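Local coordinates for protein glucuronoarabinoxylan endo-1,4-beta-xylanase (Clostridium papyrosolvens, PDB 4FMV) that probably hydrolyses internal beta-1,4 linkages of xylan as a glycoside hydrolase family 30 endoxylanase, its (beta/alpha)8-barrel domain being part of a longer protein, at residues Gln14-Phe19 and Asp252-Gly257; Ser36-Leu41 and Lys79-Phe84; Tyr43-Leu48 and Met259-Tyr264; Asp134-Ser139 and Gly225-Met230. All coordinates share one frame; numbering follows the deposited sequence.

Overall arrangement
All four contacts tie together parts of one (beta/alpha)8 barrel. Contact 3 lies at its heart, about 3 Å between its centre and that of the chain, where aliphatic side chains meet inside the ring of strands. Contact 1 is also buried but joins a strand to an outer helix, mixing an amide hydrogen bond with methionine packing. Contacts 2 and 4 are only partly buried: contact 2 fits a helix end to the turn before strand 82-86, while contact 4 spans the barrel with an aromatic pair. R17 of contact 1 forms a salt bridge with E227 of contact 4. Contacts 2 and 3 adjoin: helix 31-40 leads into strand 45-49, beside strand 82-86, and Y38 OH hydrogen-bonds to I45 O.

Contact 1: residues Gln14-Phe19 and Asp252-Gly257; sequences QEIRGF and DSMVTG
A Met-aromatic contact between M254 and F19 belongs to the packing of helix 240-255 against strand 11-22 of the (beta/alpha)8 barrel. M254 is on the helix, and its chain, bent at chi2 (-67°), places SD against the strand. SD then lies 3.8 Å from I16 CD1, and the two side chains cross at about a right angle. Beyond it, M254 CE touches F19 CE2 at 4.0 Å, coming obliquely to the ring; SD itself is 5.2 Å from the ring centroid of F19. An unbranched, polarisable methionine suits this place because it can fit both an aliphatic methyl and an aromatic ring. The polar part of the contact is set beside it: Q14 NE2 gives a hydrogen bond of 3.0 Å to M254 O, fairly straight (N-H...O 154°) and in the carbonyl plane, on a lone pair (C=O...N 122°). NE2 also bonds to M259 O, while OE1 takes R300 NE, the strongest polar partner of Q14. With both ends of the amide engaged, its rotation is fixed, and the carbonyl of M254 receives an N-H from a side chain.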
loop_
_atom_site.group_PDB
_atom_site.type_symbol
_atom_site.label_atom_id
_atom_site.label_comp_id
_atom_site.label_asym_id
_atom_site.label_seq_id
_atom_site.Cartn_x
_atom_site.Cartn_y
_atom_site.Cartn_z
ATOM N N GLN A 14 3.728 14.435 3.337
ATOM C CA GLN A 14 3.247 13.790 2.111
ATOM C C GLN A 14 1.714 13.700 1.963
ATOM O O GLN A 14 0.965 13.660 2.939
ATOM C CB GLN A 14 3.814 12.371 2.007
ATOM C CG GLN A 14 3.029 11.304 2.784
ATOM C CD GLN A 14 3.540 11.081 4.220
ATOM O OE1 GLN A 14 4.027 11.996 4.876
ATOM N NE2 GLN A 14 3.410 9.856 4.702
ATOM N N GLU A 15 1.260 13.703 0.716
ATOM C CA GLU A 15 -0.148 13.516 0.403
ATOM C C GLU A 15 -0.505 12.036 0.495
ATOM O O GLU A 15 0.287 11.171 0.118
ATOM C CB GLU A 15 -0.436 14.015 -1.009
ATOM C CG GLU A 15 -1.898 13.874 -1.421
ATOM C CD GLU A 15 -2.160 14.467 -2.796
ATOM O OE1 GLU A 15 -1.201 14.981 -3.412
ATOM O OE2 GLU A 15 -3.314 14.422 -3.259
ATOM N N ILE A 16 -1.685 11.740 1.020
ATOM C CA ILE A 16 -2.094 10.348 1.165
ATOM C C ILE A 16 -2.826 9.869 -0.079
ATOM O O ILE A 16 -3.832 10.453 -0.480
ATOM C CB ILE A 16 -2.979 10.148 2.405
ATOM C CG1 ILE A 16 -2.235 10.624 3.663
ATOM C CG2 ILE A 16 -3.364 8.682 2.545
ATOM C CD1 ILE A 16 -0.914 9.896 3.870
ATOM N N ARG A 17 -2.286 8.836 -0.722
ATOM C CA ARG A 17 -2.959 8.222 -1.853
ATOM C C ARG A 17 -4.037 7.233 -1.380
ATOM O O ARG A 17 -5.119 7.152 -1.968
ATOM C CB ARG A 17 -1.956 7.540 -2.789
ATOM C CG ARG A 17 -2.576 6.870 -4.034
ATOM C CD ARG A 17 -3.371 7.871 -4.862
ATOM N NE ARG A 17 -2.622 9.109 -4.974
ATOM C CZ ARG A 17 -3.150 10.281 -5.290
ATOM N NH1 ARG A 17 -4.448 10.385 -5.548
ATOM N NH2 ARG A 17 -2.376 11.351 -5.348
ATOM N N GLY A 18 -3.741 6.482 -0.318
ATOM C CA GLY A 18 -4.721 5.557 0.221
ATOM C C GLY A 18 -4.129 4.329 0.873
ATOM O O GLY A 18 -2.923 4.280 1.151
ATOM N N PHE A 19 -4.987 3.340 1.127
ATOM C CA PHE A 19 -4.617 2.133 1.866
ATOM C C PHE A 19 -5.480 1.025 1.324
ATOM O O PHE A 19 -6.597 1.277 0.907
ATOM C CB PHE A 19 -4.933 2.276 3.366
ATOM C CG PHE A 19 -4.202 3.407 4.040
ATOM C CD1 PHE A 19 -4.731 4.683 4.026
ATOM C CD2 PHE A 19 -2.987 3.182 4.684
ATOM C CE1 PHE A 19 -4.065 5.734 4.633
ATOM C CE2 PHE A 19 -2.303 4.217 5.282
ATOM C CZ PHE A 19 -2.840 5.500 5.261
ATOM N N ASP A 252 5.262 3.570 10.859
ATOM C CA ASP A 252 6.643 3.816 10.416
ATOM C C ASP A 252 6.685 4.137 8.912
ATOM O O ASP A 252 7.451 4.985 8.468
ATOM C CB ASP A 252 7.545 2.611 10.736
ATOM C CG ASP A 252 7.912 2.503 12.236
ATOM O OD1 ASP A 252 8.032 3.541 12.906
ATOM O OD2 ASP A 252 8.092 1.371 12.748
ATOM N N SER A 253 5.847 3.470 8.127
ATOM C CA SER A 253 5.777 3.739 6.688
ATOM C C SER A 253 5.299 5.169 6.421
ATOM O O SER A 253 5.732 5.794 5.460
ATOM C CB SER A 253 4.833 2.752 5.978
ATOM O OG SER A 253 3.476 3.083 6.222
ATOM N N MET A 254 4.397 5.667 7.269
ATOM C CA MET A 254 3.878 7.025 7.159
ATOM C C MET A 254 4.871 8.062 7.669
ATOM O O MET A 254 5.080 9.089 7.031
ATOM C CB MET A 254 2.562 7.163 7.950
ATOM C CG MET A 254 1.381 6.399 7.345
ATOM S SD MET A 254 0.833 7.070 5.759
ATOM C CE MET A 254 1.273 5.804 4.580
ATOM N N VAL A 255 5.468 7.787 8.828
ATOM C CA VAL A 255 6.265 8.777 9.555
ATOM C C VAL A 255 7.745 8.787 9.122
ATOM O O VAL A 255 8.272 9.811 8.681
ATOM C CB VAL A 255 6.078 8.647 11.099
ATOM C CG1 VAL A 255 7.113 9.513 11.865
ATOM C CG2 VAL A 255 4.639 9.029 11.499
ATOM N N THR A 256 8.431 7.666 9.301
ATOM C CA THR A 256 9.784 7.526 8.762
ATOM C C THR A 256 9.830 7.406 7.227
ATOM O O THR A 256 10.678 8.021 6.575
ATOM C CB THR A 256 10.502 6.341 9.410
ATOM O OG1 THR A 256 10.546 6.580 10.815
ATOM C CG2 THR A 256 11.952 6.237 8.909
ATOM N N GLY A 257 8.918 6.631 6.647
ATOM C CA GLY A 257 8.948 6.404 5.214
ATOM C C GLY A 257 8.380 7.541 4.380
ATOM O O GLY A 257 8.721 7.683 3.198
#

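Contact 2: residues Ser36-Leu41 and Lys79-Phe84; sequences SLYGDL and KGAIVF
The backbones of Y38 and K79 pass with their CA atoms 5.9 Å apart, where the end of helix 31-40 meets the turn between helix 67-78 and strand 82-86 of the (beta/alpha)8 barrel. That turn is a Schellman motif: G80, with positive phi (87°), is its C-prime residue, and the bonds from A81 N to A76 O and from G80 N to S77 O close helix 67-78 before the chain enters the strand. Glycine adopts such angles easily, having no side chain to strike the preceding carbonyl. Across from it, helix 31-40 finishes with a wider, pi-type turn, in which L41 N bonds to S36 O at 3.0 Å.

K79 lies along this helix end. Its CB packs 3.7 Å from Y38 CB, and its CG comes 3.9 Å from G39 N. The rest of the lysine chain, bent at chi2 (-60°), runs over the backbone of G39, with CE 4.1 Å from G39 CA; the absence of a side chain there lets the methylenes approach so closely. Lysine suits this edge because its aliphatic stem can cover the helix while the ammonium reaches N35 OD1, on the same helix, in a weak hydrogen bond. Y38 points deeper: its OH bonds to I45 O, and its ring meets that of Y43 edge-to-face. A small residue fits beside the tyrosine ring, and A81 provides it, its CB meeting the ring at the edge, near its plane, 3.6 Å from Y38 CD2 and 3.8 Å from Y38 CE2.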
loop_
_atom_site.group_PDB
_atom_site.type_symbol
_atom_site.label_atom_id
_atom_site.label_comp_id
_atom_site.label_asym_id
_atom_site.label_seq_id
_atom_site.Cartn_x
_atom_site.Cartn_y
_atom_site.Cartn_z
ATOM N N SER A 36 -17.361 -5.310 2.891
ATOM C CA SER A 36 -16.792 -5.184 4.231
ATOM C C SER A 36 -15.494 -4.380 4.191
ATOM O O SER A 36 -15.290 -3.472 4.999
ATOM C CB SER A 36 -16.535 -6.563 4.853
ATOM O OG SER A 36 -17.749 -7.260 5.114
ATOM N N LEU A 37 -14.611 -4.738 3.261
ATOM C CA LEU A 37 -13.286 -4.120 3.193
ATOM C C LEU A 37 -13.295 -2.746 2.532
ATOM O O LEU A 37 -12.673 -1.794 3.034
ATOM C CB LEU A 37 -12.318 -5.044 2.445
ATOM C CG LEU A 37 -12.028 -6.361 3.177
ATOM C CD1 LEU A 37 -10.927 -7.096 2.487
ATOM C CD2 LEU A 37 -11.638 -6.080 4.644
ATOM N N TYR A 38 -13.937 -2.667 1.367
ATOM C CA TYR A 38 -13.980 -1.424 0.613
ATOM C C TYR A 38 -15.062 -0.439 1.030
ATOM O O TYR A 38 -14.851 0.769 0.906
ATOM C CB TYR A 38 -13.871 -1.675 -0.907
ATOM C CG TYR A 38 -12.455 -2.134 -1.198
ATOM C CD1 TYR A 38 -12.044 -3.436 -0.873
ATOM C CD2 TYR A 38 -11.500 -1.246 -1.676
ATOM C CE1 TYR A 38 -10.734 -3.856 -1.078
ATOM C CE2 TYR A 38 -10.179 -1.659 -1.881
ATOM C CZ TYR A 38 -9.808 -2.958 -1.580
ATOM O OH TYR A 38 -8.501 -3.358 -1.773
ATOM N N GLY A 39 -16.253 -0.931 1.387
ATOM C CA GLY A 39 -17.234 -0.087 2.067
ATOM C C GLY A 39 -17.110 0.234 3.551
ATOM O O GLY A 39 -16.791 1.371 3.912
ATOM N N ASP A 40 -17.186 -0.800 4.397
ATOM C CA ASP A 40 -17.227 -0.637 5.853
ATOM C C ASP A 40 -15.904 -0.079 6.350
ATOM O O ASP A 40 -15.905 0.875 7.106
ATOM C CB ASP A 40 -17.489 -1.972 6.599
ATOM C CG ASP A 40 -18.918 -2.504 6.402
ATOM O OD1 ASP A 40 -19.781 -1.747 5.927
ATOM O OD2 ASP A 40 -19.173 -3.680 6.724
ATOM N N LEU A 41 -14.794 -0.703 5.951
ATOM C CA LEU A 41 -13.469 -0.240 6.372
ATOM C C LEU A 41 -12.839 0.799 5.443
ATOM O O LEU A 41 -11.717 1.253 5.686
ATOM C CB LEU A 41 -12.502 -1.409 6.551
ATOM C CG LEU A 41 -12.998 -2.521 7.473
ATOM C CD1 LEU A 41 -11.928 -3.584 7.700
ATOM C CD2 LEU A 41 -13.501 -1.977 8.797
ATOM N N LYS A 79 -16.638 1.452 -4.956
ATOM C CA LYS A 79 -16.473 1.951 -3.584
ATOM C C LYS A 79 -15.510 3.135 -3.513
ATOM O O LYS A 79 -15.101 3.550 -2.425
ATOM C CB LYS A 79 -16.012 0.846 -2.626
ATOM C CG LYS A 79 -17.053 -0.246 -2.362
ATOM C CD LYS A 79 -18.309 0.342 -1.748
ATOM C CE LYS A 79 -19.305 -0.739 -1.364
ATOM N NZ LYS A 79 -20.149 -1.111 -2.521
ATOM N N GLY A 80 -15.068 3.605 -4.669
ATOM C CA GLY A 80 -14.165 4.738 -4.708
ATOM C C GLY A 80 -12.676 4.413 -4.597
ATOM O O GLY A 80 -11.855 5.328 -4.483
ATOM N N ALA A 81 -12.309 3.137 -4.619
ATOM C CA ALA A 81 -10.876 2.786 -4.584
ATOM C C ALA A 81 -10.231 2.946 -5.943
ATOM O O ALA A 81 -10.908 2.833 -6.969
ATOM C CB ALA A 81 -10.666 1.350 -4.093
ATOM N N ILE A 82 -8.920 3.183 -5.970
ATOM C CA ILE A 82 -8.224 3.111 -7.240
ATOM C C ILE A 82 -7.706 1.688 -7.346
ATOM O O ILE A 82 -7.723 0.949 -6.359
ATOM C CB ILE A 82 -7.028 4.092 -7.295
ATOM C CG1 ILE A 82 -6.035 3.793 -6.167
ATOM C CG2 ILE A 82 -7.524 5.547 -7.251
ATOM C CD1 ILE A 82 -4.837 4.749 -6.112
ATOM N N VAL A 83 -7.144 1.340 -8.498
ATOM C CA VAL A 83 -6.762 -0.049 -8.768
ATOM C C VAL A 83 -5.442 -0.070 -9.498
ATOM O O VAL A 83 -5.261 0.670 -10.465
ATOM C CB VAL A 83 -7.815 -0.768 -9.685
ATOM C CG1 VAL A 83 -7.448 -2.220 -9.880
ATOM C CG2 VAL A 83 -9.214 -0.640 -9.118
ATOM N N PHE A 84 -4.517 -0.908 -9.047
ATOM C CA PHE A 84 -3.286 -1.130 -9.801
ATOM C C PHE A 84 -3.025 -2.618 -9.950
ATOM O O PHE A 84 -3.708 -3.428 -9.320
ATOM C CB PHE A 84 -2.082 -0.387 -9.208
ATOM C CG PHE A 84 -1.526 -0.997 -7.928
ATOM C CD1 PHE A 84 -2.171 -0.805 -6.708
ATOM C CD2 PHE A 84 -0.329 -1.692 -7.940
ATOM C CE1 PHE A 84 -1.637 -1.319 -5.533
ATOM C CE2 PHE A 84 0.225 -2.200 -6.771
ATOM C CZ PHE A 84 -0.439 -2.023 -5.560
#

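Contact 3: residues Tyr43-Leu48 and Met259-Tyr264; sequences YSILRL and MNAYIY
With CG1 beside the backbone N (chi1 -53°) and chi2 fully extended (176°), I45 reaches across the interior of the (beta/alpha)8 barrel and sets its CD1 3.7 Å from A261 CB. Strands 45-48 and 261-264 are not neighbours here: each pairs with strand 11-22, and their axes approach to 7.9 Å at 52°, so side chains and a water span the gap. The other branch of I45 meets I263, the two side chains crossing at about a right angle, with I45 CG2 4.0 Å from I263 CG1. I263 has two conformers, which makes distances to its side chain less certain. Branched isoleucines fill a barrel core well because each offers two arms, whereas alanine at 261 lets the longer I45 arm in. W229 touches both A261 and I263 from strand 227-232, and F84 packs on I45. Two residues further along, R47 CB lies 4.3 Å from I263 CG2, and the guanidinium extends toward the C-terminal ends of the strands, where such barrels hold their active sites. There R47 forms salt bridges with E177 and E232 and a hydrogen bond with N142. The water accepts from R47 NH1 at 3.0 Å and donates to Y264 O at 2.8 Å.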
loop_
_atom_site.group_PDB
_atom_site.type_symbol
_atom_site.label_atom_id
_atom_site.label_comp_id
_atom_site.label_asym_id
_atom_site.label_seq_id
_atom_site.Cartn_x
_atom_site.Cartn_y
_atom_site.Cartn_z
ATOM N N TYR A 43 -11.355 0.847 2.495
ATOM C CA TYR A 43 -10.111 0.663 1.731
ATOM C C TYR A 43 -10.210 1.414 0.398
ATOM O O TYR A 43 -11.223 1.331 -0.319
ATOM C CB TYR A 43 -9.804 -0.795 1.437
ATOM C CG TYR A 43 -9.407 -1.636 2.610
ATOM C CD1 TYR A 43 -9.543 -1.174 3.908
ATOM C CD2 TYR A 43 -8.867 -2.902 2.413
ATOM C CE1 TYR A 43 -9.191 -1.986 4.994
ATOM C CE2 TYR A 43 -8.530 -3.704 3.480
ATOM C CZ TYR A 43 -8.678 -3.244 4.761
ATOM O OH TYR A 43 -8.325 -4.072 5.821
ATOM N N SER A 44 -9.198 2.237 0.140
ATOM C CA SER A 44 -9.135 3.079 -1.053
ATOM C C SER A 44 -8.218 2.608 -2.211
ATOM O O SER A 44 -8.050 3.325 -3.189
ATOM C CB SER A 44 -8.805 4.502 -0.615
ATOM O OG SER A 44 -7.650 4.446 0.200
ATOM N N ILE A 45 -7.571 1.453 -2.067
ATOM C CA ILE A 45 -6.703 0.933 -3.117
ATOM C C ILE A 45 -6.831 -0.592 -3.188
ATOM O O ILE A 45 -6.855 -1.264 -2.155
ATOM C CB ILE A 45 -5.201 1.287 -2.879
ATOM C CG1 ILE A 45 -5.012 2.788 -2.661
ATOM C CG2 ILE A 45 -4.332 0.790 -4.050
ATOM C CD1 ILE A 45 -3.551 3.187 -2.316
ATOM N N LEU A 46 -6.911 -1.122 -4.406
ATOM C CA LEU A 46 -6.887 -2.565 -4.653
ATOM C C LEU A 46 -5.762 -2.910 -5.612
ATOM O O LEU A 46 -5.585 -2.254 -6.646
ATOM C CB LEU A 46 -8.222 -3.039 -5.272
ATOM C CG LEU A 46 -8.269 -4.528 -5.634
ATOM C CD1 LEU A 46 -8.161 -5.451 -4.388
ATOM C CD2 LEU A 46 -9.537 -4.842 -6.388
ATOM N N ARG A 47 -5.011 -3.951 -5.270
ATOM C CA ARG A 47 -3.936 -4.465 -6.110
ATOM C C ARG A 47 -4.361 -5.783 -6.759
ATOM O O ARG A 47 -4.626 -6.767 -6.059
ATOM C CB ARG A 47 -2.668 -4.708 -5.255
ATOM C CG ARG A 47 -1.457 -5.234 -6.027
ATOM C CD ARG A 47 -0.305 -5.551 -5.069
ATOM N NE ARG A 47 0.935 -5.933 -5.774
ATOM C CZ ARG A 47 1.753 -6.902 -5.376
ATOM N NH1 ARG A 47 1.454 -7.587 -4.290
ATOM N NH2 ARG A 47 2.893 -7.159 -6.046
ATOM N N LEU A 48 -4.357 -5.804 -8.094
ATOM C CA LEU A 48 -4.621 -6.992 -8.906
ATOM C C LEU A 48 -3.315 -7.707 -9.260
ATOM O O LEU A 48 -2.247 -7.087 -9.323
ATOM C CB LEU A 48 -5.308 -6.612 -10.219
ATOM C CG LEU A 48 -6.454 -5.605 -10.194
ATOM C CD1 LEU A 48 -6.849 -5.263 -11.624
ATOM C CD2 LEU A 48 -7.631 -6.177 -9.409
ATOM N N MET A 259 5.606 7.641 3.148
ATOM C CA MET A 259 4.996 6.986 2.004
ATOM C C MET A 259 3.594 7.482 1.746
ATOM O O MET A 259 2.904 7.939 2.670
ATOM C CB MET A 259 5.050 5.477 2.187
ATOM C CG MET A 259 6.515 5.044 2.281
ATOM S SD MET A 259 6.733 3.308 2.030
ATOM C CE MET A 259 8.523 3.268 1.823
ATOM N N ASN A 260 3.193 7.435 0.474
ATOM C CA ASN A 260 1.867 7.890 0.079
ATOM C C ASN A 260 0.789 6.833 0.294
ATOM O O ASN A 260 -0.391 7.151 0.375
ATOM C CB ASN A 260 1.892 8.365 -1.383
ATOM C CG ASN A 260 2.961 9.424 -1.633
ATOM O OD1 ASN A 260 4.019 9.128 -2.166
ATOM N ND2 ASN A 260 2.691 10.659 -1.222
ATOM N N ALA A 261 1.192 5.564 0.377
ATOM C CA ALA A 261 0.227 4.475 0.495
ATOM C C ALA A 261 0.837 3.256 1.196
ATOM O O ALA A 261 2.048 3.048 1.134
ATOM C CB ALA A 261 -0.267 4.071 -0.891
ATOM N N TYR A 262 -0.002 2.455 1.847
ATOM C CA TYR A 262 0.433 1.183 2.429
ATOM C C TYR A 262 -0.598 0.137 2.011
ATOM O O TYR A 262 -1.779 0.232 2.372
ATOM C CB TYR A 262 0.551 1.282 3.957
ATOM C CG TYR A 262 1.080 0.018 4.651
ATOM C CD1 TYR A 262 0.268 -1.102 4.823
ATOM C CD2 TYR A 262 2.373 -0.031 5.154
ATOM C CE1 TYR A 262 0.724 -2.232 5.476
ATOM C CE2 TYR A 262 2.854 -1.178 5.799
ATOM C CZ TYR A 262 2.020 -2.276 5.944
ATOM O OH TYR A 262 2.483 -3.409 6.588
ATOM N N ILE A 263 -0.166 -0.857 1.237
ATOM C CA ILE A 263 -1.094 -1.844 0.691
ATOM C C ILE A 263 -0.750 -3.239 1.194
ATOM O O ILE A 263 0.349 -3.734 0.973
ATOM C CB ILE A 263 -1.091 -1.847 -0.864
ATOM C CG1 ILE A 263 -1.554 -0.498 -1.422
ATOM C CG2 ILE A 263 -1.965 -2.982 -1.420
ATOM C CD1 ILE A 263 -0.426 0.359 -2.014
ATOM N N TYR A 264 -1.704 -3.857 1.880
ATOM C CA TYR A 264 -1.567 -5.206 2.404
ATOM C C TYR A 264 -1.496 -6.230 1.255
ATOM O O TYR A 264 -1.863 -5.957 0.120
ATOM C CB TYR A 264 -2.748 -5.527 3.367
ATOM C CG TYR A 264 -2.527 -6.709 4.300
ATOM C CD1 TYR A 264 -1.937 -6.534 5.549
ATOM C CD2 TYR A 264 -2.924 -8.004 3.938
ATOM C CE1 TYR A 264 -1.738 -7.609 6.408
ATOM C CE2 TYR A 264 -2.712 -9.098 4.792
ATOM C CZ TYR A 264 -2.125 -8.885 6.024
ATOM O OH TYR A 264 -1.890 -9.944 6.870
HETATM O O HOH W 1 -0.133 -6.481 -2.000
#

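Contact 4: residues Asp134-Ser139 and Gly225-Met230; sequences DLYAIS and GKELWM
E227, at the start of strand 227-230, comes first, its OE1 4.0 Å from Y136 OH, a distance of approach rather than of bonding. That oxygen is already engaged: W229 NE1 donates to E227 OE1 at 3.0 Å (N-H...O 156°), with the acceptor in the indole plane but the N-H arriving well above the carboxylate plane, and R17 NE adds a salt bridge. A carboxylate suits this spot because it serves both a buried indole N-H and an arginine. The following L228 turns to the other side of the strand, and W229 comes back inward. Its six-membered ring presents an edge to Y136, with CH2 3.7 Å from Y136 CD2 and CZ2 3.7 Å from Y136 CE2. The tyrosine ring gets there because CG is anti to the backbone N (chi1 -168°), which swings it toward the tryptophan. Their planes lie 32° apart and the centroids 5.7 Å, an oblique pair. R172 makes a cation-pi contact with Y136, and F84 meets W229 edge-to-face. Large aromatic rings are apt here, since strands 137-139 and 227-232 are separated by two others; side chains meeting across the interior near the N-terminal ends of the strands are what close the floor of a (beta/alpha)8 barrel.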
loop_
_atom_site.group_PDB
_atom_site.type_symbol
_atom_site.label_atom_id
_atom_site.label_comp_id
_atom_site.label_asym_id
_atom_site.label_seq_id
_atom_site.Cartn_x
_atom_site.Cartn_y
_atom_site.Cartn_z
ATOM N N ASP A 134 -10.394 2.317 -15.127
ATOM C CA ASP A 134 -9.180 2.969 -15.586
ATOM C C ASP A 134 -8.105 2.651 -14.551
ATOM O O ASP A 134 -8.109 3.197 -13.429
ATOM C CB ASP A 134 -9.399 4.486 -15.714
ATOM C CG ASP A 134 -10.348 4.861 -16.875
ATOM O OD1 ASP A 134 -10.434 4.090 -17.857
ATOM O OD2 ASP A 134 -11.000 5.936 -16.810
ATOM N N LEU A 135 -7.163 1.789 -14.931
ATOM C CA LEU A 135 -6.115 1.372 -14.001
ATOM C C LEU A 135 -5.307 2.574 -13.566
ATOM O O LEU A 135 -4.875 3.359 -14.413
ATOM C CB LEU A 135 -5.148 0.404 -14.662
ATOM C CG LEU A 135 -5.385 -1.090 -14.637
ATOM C CD1 LEU A 135 -4.077 -1.760 -15.108
ATOM C CD2 LEU A 135 -5.817 -1.570 -13.253
ATOM N N TYR A 136 -5.059 2.693 -12.265
ATOM C CA TYR A 136 -4.261 3.810 -11.767
ATOM C C TYR A 136 -2.802 3.680 -12.191
ATOM O O TYR A 136 -2.180 4.654 -12.590
ATOM C CB TYR A 136 -4.362 3.934 -10.232
ATOM C CG TYR A 136 -3.796 5.236 -9.713
ATOM C CD1 TYR A 136 -4.591 6.363 -9.623
ATOM C CD2 TYR A 136 -2.454 5.344 -9.359
ATOM C CE1 TYR A 136 -4.085 7.568 -9.174
ATOM C CE2 TYR A 136 -1.936 6.543 -8.914
ATOM C CZ TYR A 136 -2.758 7.644 -8.821
ATOM O OH TYR A 136 -2.252 8.830 -8.384
ATOM N N ALA A 137 -2.252 2.472 -12.069
ATOM C CA ALA A 137 -0.860 2.215 -12.420
ATOM C C ALA A 137 -0.670 0.731 -12.713
ATOM O O ALA A 137 -1.479 -0.105 -12.294
ATOM C CB ALA A 137 0.081 2.638 -11.262
ATOM N N ILE A 138 0.404 0.407 -13.426
ATOM C CA ILE A 138 0.750 -0.974 -13.692
ATOM C C ILE A 138 2.246 -1.176 -13.441
ATOM O O ILE A 138 3.047 -0.310 -13.799
ATOM C CB ILE A 138 0.347 -1.383 -15.131
ATOM C CG1 ILE A 138 0.401 -2.917 -15.290
ATOM C CG2 ILE A 138 1.210 -0.632 -16.183
ATOM C CD1 ILE A 138 -0.413 -3.430 -16.509
ATOM N N SER A 139 2.592 -2.300 -12.802
ATOM C CA SER A 139 3.943 -2.575 -12.331
ATOM C C SER A 139 4.699 -3.434 -13.334
ATOM O O SER A 139 4.109 -4.301 -13.971
ATOM C CB SER A 139 3.903 -3.257 -10.947
ATOM O OG SER A 139 5.198 -3.530 -10.410
ATOM N N GLY A 225 6.643 15.058 -8.727
ATOM C CA GLY A 225 5.732 14.390 -9.642
ATOM C C GLY A 225 5.591 12.887 -9.431
ATOM O O GLY A 225 4.907 12.205 -10.201
ATOM N N LYS A 226 6.202 12.360 -8.370
ATOM C CA LYS A 226 6.254 10.903 -8.157
ATOM C C LYS A 226 5.551 10.544 -6.858
ATOM O O LYS A 226 5.277 11.411 -6.030
ATOM C CB LYS A 226 7.703 10.384 -8.079
ATOM C CG LYS A 226 8.637 10.844 -9.209
ATOM C CD LYS A 226 8.110 10.484 -10.579
ATOM C CE LYS A 226 8.844 11.253 -11.685
ATOM N NZ LYS A 226 8.317 10.936 -13.041
ATOM N N GLU A 227 5.273 9.257 -6.701
ATOM C CA GLU A 227 4.714 8.728 -5.474
ATOM C C GLU A 227 5.534 7.525 -5.018
ATOM O O GLU A 227 6.215 6.887 -5.812
ATOM C CB GLU A 227 3.251 8.333 -5.673
ATOM C CG GLU A 227 2.311 9.504 -5.919
ATOM C CD GLU A 227 1.027 9.396 -5.112
ATOM O OE1 GLU A 227 0.293 8.408 -5.302
ATOM O OE2 GLU A 227 0.764 10.299 -4.289
ATOM N N LEU A 228 5.455 7.237 -3.728
ATOM C CA LEU A 228 6.170 6.140 -3.100
ATOM C C LEU A 228 5.165 5.313 -2.290
ATOM O O LEU A 228 4.567 5.826 -1.335
ATOM C CB LEU A 228 7.249 6.725 -2.177
ATOM C CG LEU A 228 8.076 5.767 -1.303
ATOM C CD1 LEU A 228 8.887 4.781 -2.147
ATOM C CD2 LEU A 228 9.021 6.529 -0.346
ATOM N N TRP A 229 4.965 4.045 -2.666
ATOM C CA TRP A 229 3.975 3.212 -1.998
ATOM C C TRP A 229 4.628 1.939 -1.493
ATOM O O TRP A 229 5.443 1.344 -2.192
ATOM C CB TRP A 229 2.877 2.749 -2.954
ATOM C CG TRP A 229 2.090 3.775 -3.675
ATOM C CD1 TRP A 229 2.221 5.137 -3.624
ATOM C CD2 TRP A 229 1.035 3.501 -4.593
ATOM N NE1 TRP A 229 1.299 5.726 -4.473
ATOM C CE2 TRP A 229 0.556 4.737 -5.069
ATOM C CE3 TRP A 229 0.438 2.316 -5.060
ATOM C CZ2 TRP A 229 -0.485 4.825 -6.002
ATOM C CZ3 TRP A 229 -0.587 2.407 -5.981
ATOM C CH2 TRP A 229 -1.046 3.646 -6.434
ATOM N N MET A 230 4.211 1.486 -0.318
ATOM C CA MET A 230 4.579 0.153 0.120
ATOM C C MET A 230 3.438 -0.723 -0.409
ATOM O O MET A 230 2.295 -0.615 0.042
ATOM C CB MET A 230 4.571 0.130 1.641
ATOM C CG MET A 230 5.342 -0.999 2.270
ATOM S SD MET A 230 4.746 -2.631 1.840
ATOM C CE MET A 230 3.066 -2.609 2.516
#